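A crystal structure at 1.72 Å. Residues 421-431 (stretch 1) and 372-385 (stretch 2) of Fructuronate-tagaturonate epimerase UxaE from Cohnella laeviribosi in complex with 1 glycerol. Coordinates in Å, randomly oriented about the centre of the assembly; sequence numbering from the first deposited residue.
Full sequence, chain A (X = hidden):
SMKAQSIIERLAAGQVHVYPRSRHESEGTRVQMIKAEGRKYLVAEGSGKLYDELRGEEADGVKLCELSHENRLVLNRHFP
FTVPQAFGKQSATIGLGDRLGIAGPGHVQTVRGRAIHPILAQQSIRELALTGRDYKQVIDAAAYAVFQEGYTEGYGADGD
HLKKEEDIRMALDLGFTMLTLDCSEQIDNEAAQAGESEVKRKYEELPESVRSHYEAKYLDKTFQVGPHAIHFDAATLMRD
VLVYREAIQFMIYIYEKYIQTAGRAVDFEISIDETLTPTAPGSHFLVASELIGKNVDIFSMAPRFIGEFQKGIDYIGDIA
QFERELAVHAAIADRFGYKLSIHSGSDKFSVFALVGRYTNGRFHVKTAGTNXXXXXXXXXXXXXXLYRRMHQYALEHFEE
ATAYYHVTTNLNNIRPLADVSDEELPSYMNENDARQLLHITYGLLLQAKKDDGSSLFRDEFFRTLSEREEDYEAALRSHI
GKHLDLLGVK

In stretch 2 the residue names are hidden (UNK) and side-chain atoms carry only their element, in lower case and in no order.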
# COMPACT_ATOMS: atom_id res chain seq x y z
N SER A 421 -21.38 24.96 -6.42
CA SER A 421 -20.56 26.15 -6.28
C SER A 421 -19.14 25.76 -5.89
O SER A 421 -18.87 24.64 -5.48
CB SER A 421 -21.14 27.09 -5.23
OG SER A 421 -21.01 26.53 -3.93
N ASP A 422 -18.22 26.73 -6.01
CA ASP A 422 -16.85 26.47 -5.59
C ASP A 422 -16.80 26.02 -4.13
O ASP A 422 -16.06 25.09 -3.78
CB ASP A 422 -15.99 27.72 -5.79
CG ASP A 422 -15.60 27.94 -7.24
OD1 ASP A 422 -15.99 27.12 -8.10
OD2 ASP A 422 -14.89 28.94 -7.52
N GLU A 423 -17.59 26.66 -3.27
CA GLU A 423 -17.59 26.31 -1.86
C GLU A 423 -18.06 24.88 -1.62
O GLU A 423 -17.70 24.27 -0.61
CB GLU A 423 -18.46 27.29 -1.07
CG GLU A 423 -18.22 28.75 -1.41
CD GLU A 423 -19.18 29.27 -2.48
OE1 GLU A 423 -20.34 29.59 -2.13
OE2 GLU A 423 -18.76 29.36 -3.66
N GLU A 424 -18.86 24.35 -2.54
CA GLU A 424 -19.42 23.01 -2.41
C GLU A 424 -18.57 21.92 -3.05
O GLU A 424 -18.82 20.74 -2.81
CB GLU A 424 -20.81 22.94 -3.04
CG GLU A 424 -21.89 23.72 -2.34
CD GLU A 424 -23.18 23.77 -3.17
OE1 GLU A 424 -23.07 23.84 -4.41
OE2 GLU A 424 -24.28 23.74 -2.58
N LEU A 425 -17.60 22.28 -3.90
CA LEU A 425 -16.79 21.26 -4.56
C LEU A 425 -16.18 20.24 -3.60
O LEU A 425 -16.15 19.05 -3.96
CB LEU A 425 -15.69 21.93 -5.40
CG LEU A 425 -16.18 22.69 -6.64
CD1 LEU A 425 -15.01 23.37 -7.30
CD2 LEU A 425 -16.86 21.76 -7.66
N PRO A 426 -15.70 20.61 -2.40
CA PRO A 426 -15.12 19.58 -1.51
C PRO A 426 -16.10 18.50 -1.09
O PRO A 426 -15.66 17.40 -0.73
CB PRO A 426 -14.65 20.40 -0.30
CG PRO A 426 -14.34 21.75 -0.87
CD PRO A 426 -15.42 21.97 -1.90
N SER A 427 -17.41 18.78 -1.14
CA SER A 427 -18.40 17.78 -0.75
C SER A 427 -18.36 16.55 -1.65
O SER A 427 -18.76 15.46 -1.22
CB SER A 427 -19.80 18.41 -0.75
OG SER A 427 -20.20 18.84 -2.05
N TYR A 428 -17.88 16.70 -2.90
CA TYR A 428 -17.73 15.52 -3.76
C TYR A 428 -16.88 14.45 -3.10
O TYR A 428 -17.13 13.25 -3.27
CB TYR A 428 -17.08 15.91 -5.08
CG TYR A 428 -17.96 16.58 -6.10
CD1 TYR A 428 -19.13 15.96 -6.56
CD2 TYR A 428 -17.61 17.81 -6.64
CE1 TYR A 428 -19.92 16.58 -7.53
CE2 TYR A 428 -18.39 18.43 -7.60
CZ TYR A 428 -19.54 17.81 -8.04
OH TYR A 428 -20.29 18.44 -9.01
N MET A 429 -15.82 14.85 -2.38
CA MET A 429 -14.90 13.87 -1.81
C MET A 429 -15.46 13.21 -0.55
O MET A 429 -14.76 12.42 0.09
CB MET A 429 -13.54 14.52 -1.55
CG MET A 429 -12.73 14.78 -2.84
SD MET A 429 -12.41 13.36 -3.95
CE MET A 429 -13.83 13.48 -5.06
N ASN A 430 -16.71 13.50 -0.22
CA ASN A 430 -17.45 12.76 0.80
C ASN A 430 -18.48 11.80 0.22
O ASN A 430 -19.17 11.14 0.98
CB ASN A 430 -18.17 13.72 1.75
CG ASN A 430 -17.21 14.56 2.56
OD1 ASN A 430 -16.12 14.11 2.91
ND2 ASN A 430 -17.60 15.80 2.83
N GLU A 431 -18.59 11.71 -1.10
CA GLU A 431 -19.64 10.92 -1.74
C GLU A 431 -19.06 9.66 -2.39
O GLU A 431 -17.98 9.70 -2.97
CB GLU A 431 -20.36 11.74 -2.81
CG GLU A 431 -20.99 13.00 -2.25
CD GLU A 431 -21.36 13.98 -3.33
OE1 GLU A 431 -21.05 13.72 -4.52
OE2 GLU A 431 -21.98 15.02 -2.99
N UNK A 372 -4.28 9.79 -2.13
CA UNK A 372 -4.46 10.62 -3.31
C UNK A 372 -5.78 11.39 -3.24
O UNK A 372 -5.84 12.57 -3.59
n UNK A 372 -7.00 9.96 -7.18
c UNK A 372 -6.27 11.81 -8.73
c UNK A 372 -5.28 12.73 -8.92
c UNK A 372 -6.16 10.96 -7.62
c UNK A 372 -5.08 11.04 -6.71
c UNK A 372 -6.46 9.40 -6.05
c UNK A 372 -5.29 10.04 -5.71
c UNK A 372 -4.08 11.99 -6.94
c UNK A 372 -4.38 9.72 -4.56
c UNK A 372 -4.19 12.82 -8.05
N UNK A 373 -6.85 10.75 -2.75
CA UNK A 373 -8.11 11.48 -2.68
C UNK A 373 -8.04 12.62 -1.66
O UNK A 373 -8.73 13.64 -1.83
c UNK A 373 -10.91 8.74 -2.95
c UNK A 373 -10.07 10.29 -4.74
c UNK A 373 -9.71 9.57 -3.43
c UNK A 373 -9.27 10.53 -2.33
N UNK A 374 -7.24 12.49 -0.60
CA UNK A 374 -7.08 13.62 0.30
C UNK A 374 -6.35 14.78 -0.37
O UNK A 374 -6.62 15.94 -0.05
o UNK A 374 -8.52 14.22 3.16
c UNK A 374 -6.33 13.21 1.57
o UNK A 374 -9.48 12.24 3.01
c UNK A 374 -7.16 12.35 2.50
c UNK A 374 -8.48 12.99 2.92
N UNK A 375 -5.43 14.48 -1.28
CA UNK A 375 -4.79 15.55 -2.05
C UNK A 375 -5.79 16.22 -2.98
O UNK A 375 -5.82 17.45 -3.11
c UNK A 375 -3.59 14.99 -2.83
N UNK A 376 -6.64 15.41 -3.63
CA UNK A 376 -7.70 15.96 -4.47
C UNK A 376 -8.62 16.85 -3.65
O UNK A 376 -9.04 17.93 -4.10
c UNK A 376 -9.72 15.40 -5.88
c UNK A 376 -7.58 14.11 -6.18
c UNK A 376 -8.47 14.83 -5.17
N UNK A 377 -8.95 16.41 -2.43
CA UNK A 377 -9.80 17.22 -1.56
C UNK A 377 -9.16 18.58 -1.27
O UNK A 377 -9.85 19.60 -1.25
n UNK A 377 -11.14 15.21 2.25
c UNK A 377 -12.27 14.50 2.30
c UNK A 377 -10.07 16.47 -0.26
n UNK A 377 -13.44 15.09 2.08
c UNK A 377 -11.18 17.08 0.57
c UNK A 377 -11.07 16.65 2.03
n UNK A 377 -12.23 13.20 2.54
N UNK A 378 -7.84 18.62 -1.07
CA UNK A 378 -7.17 19.90 -0.88
C UNK A 378 -7.34 20.78 -2.12
O UNK A 378 -7.54 22.00 -2.01
c UNK A 378 -5.68 19.70 -0.55
c UNK A 378 -6.08 19.86 1.97
c UNK A 378 -4.92 21.04 -0.64
c UNK A 378 -5.53 19.06 0.83
N UNK A 379 -7.24 20.19 -3.31
CA UNK A 379 -7.42 20.95 -4.54
C UNK A 379 -8.84 21.49 -4.62
O UNK A 379 -9.07 22.66 -4.96
c UNK A 379 -5.58 19.74 -5.76
c UNK A 379 -7.40 20.85 -7.07
c UNK A 379 -7.06 20.10 -5.77
N UNK A 380 -9.83 20.65 -4.30
CA UNK A 380 -11.21 21.13 -4.30
C UNK A 380 -11.39 22.32 -3.36
O UNK A 380 -12.13 23.26 -3.66
c UNK A 380 -12.17 20.01 -3.92
N UNK A 381 -10.69 22.31 -2.21
CA UNK A 381 -10.85 23.36 -1.21
C UNK A 381 -10.09 24.64 -1.56
O UNK A 381 -10.54 25.74 -1.22
c UNK A 381 -10.37 22.88 0.16
c UNK A 381 -10.71 21.36 2.13
c UNK A 381 -11.60 20.30 2.75
c UNK A 381 -11.28 21.86 0.81
n UNK A 381 -12.80 20.90 3.40
N UNK A 382 -8.93 24.52 -2.21
CA UNK A 382 -8.02 25.65 -2.36
C UNK A 382 -7.77 26.06 -3.80
O UNK A 382 -7.25 27.17 -4.03
o UNK A 382 -6.02 24.29 -2.44
c UNK A 382 -6.67 25.34 -1.71
c UNK A 382 -6.86 24.91 -0.27
N UNK A 383 -8.11 25.23 -4.77
CA UNK A 383 -7.89 25.53 -6.19
C UNK A 383 -9.09 25.02 -6.98
O UNK A 383 -8.97 24.13 -7.82
n UNK A 383 -7.03 26.10 -8.74
o UNK A 383 -4.98 25.30 -8.41
c UNK A 383 -6.59 24.90 -6.68
c UNK A 383 -6.13 25.46 -8.02
N UNK A 384 -10.28 25.59 -6.73
CA UNK A 384 -11.50 25.04 -7.34
C UNK A 384 -11.47 25.00 -8.86
O UNK A 384 -12.01 24.06 -9.46
c UNK A 384 -12.61 25.96 -6.82
c UNK A 384 -10.56 26.78 -5.90
c UNK A 384 -11.91 27.22 -6.38
N UNK A 385 -10.83 25.98 -9.50
CA UNK A 385 -10.73 25.95 -10.95
C UNK A 385 -9.99 24.72 -11.45
O UNK A 385 -10.37 24.13 -12.46
O HOH W 1 -14.32 17.63 1.67
O HOH W 2 -14.52 11.45 3.27
O HOH W 3 -13.67 25.39 -2.74

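Position 372 carries one carbon and then fused five- and six-membered rings holding eight carbons and one nitrogen. That is an indole, so the residue is W372. It is buried and makes no contact with stretch 1.

Position 373 has four carbons, forked at the second. This is the leucine pattern, L373. Its CD2 lies 3.9 Å from SD of M429, an apolar contact.

Position 374 has three carbons, the third carrying two oxygens. The carboxylate after two methylenes gives E374. Its CA-to-CB bond points away from stretch 1, and it touches nothing there.

Position 375 has a single carbon, A375. It is out of reach of stretch 1.

Position 376 has one carbon carrying two more. The fork at the first carbon, with three carbons in all, gives V376. Its CG1 is 3.9 Å from SD of M429, so the sulfur meets two apolar side chains about one helical turn apart.

Position 377 has three carbons, a nitrogen, and then a carbon carrying two more nitrogens. This guanidinium identifies R377. NH1 donates a hydrogen bond to OD1 of N430 at 3.0 Å, with OD1 near the guanidinium plane. CB of M429 lies over one face of the group, 3.7 Å from NH1. R377 NE bonds to E374 OE1 at 2.9 Å, and R377 NH2 forms a salt bridge with E374 OE2 at 3.0 Å.

Position 378 has four carbons, forked at the first, with one arm two carbons long. It is I378, pointing away from stretch 1.

Position 379 again has one carbon carrying two, hence V379. It makes no contact across the stretches.

Position 380 has one carbon, which lies 3.8 Å from CA of P426. It is A380. The small side chain accompanies a close backbone approach: CA of A380 and CA of P426 are 5.0 Å apart.

Position 381 has four carbons in a row ending in nitrogen, K381. Its CG packs 3.5 Å from CG of P426.

Position 382 has one carbon carrying an oxygen and a carbon, T382. OG1 donates to the backbone O of I378 at 2.8 Å, within the helix.

Position 383 has two carbons, the second carrying one oxygen and one nitrogen. They make a short side-chain amide, so this is N383, at the N-cap position of the next helix. It does not reach stretch 1.

Position 384 has three carbons closing a ring onto the backbone nitrogen, P384. Its CB is 3.6 Å from CD1 of L425 and 3.6 Å from CG of D422.

Position 385 has no side-chain atoms, so it is G385. It makes no contact with stretch 1.

The contact is largely apolar. L425, P426 and M429 point toward stretch 2; they pack on L373, V376 and A380 of the helix and on P384, which starts the next one. R377 adds the direct hydrogen bond, and E374 holds its guanidinium from within the helix. Water 1 extends the link, accepting from R377 NH1 at 2.7 Å and donating to P426 O at 2.8 Å. Water 2 similarly joins R377 NH2 (3.0 Å) to N430 OD1 (3.1 Å). The two stretches bury 526 Å² in total.

Stretch 2 (372-385) WLEAVRIVAKTNPG
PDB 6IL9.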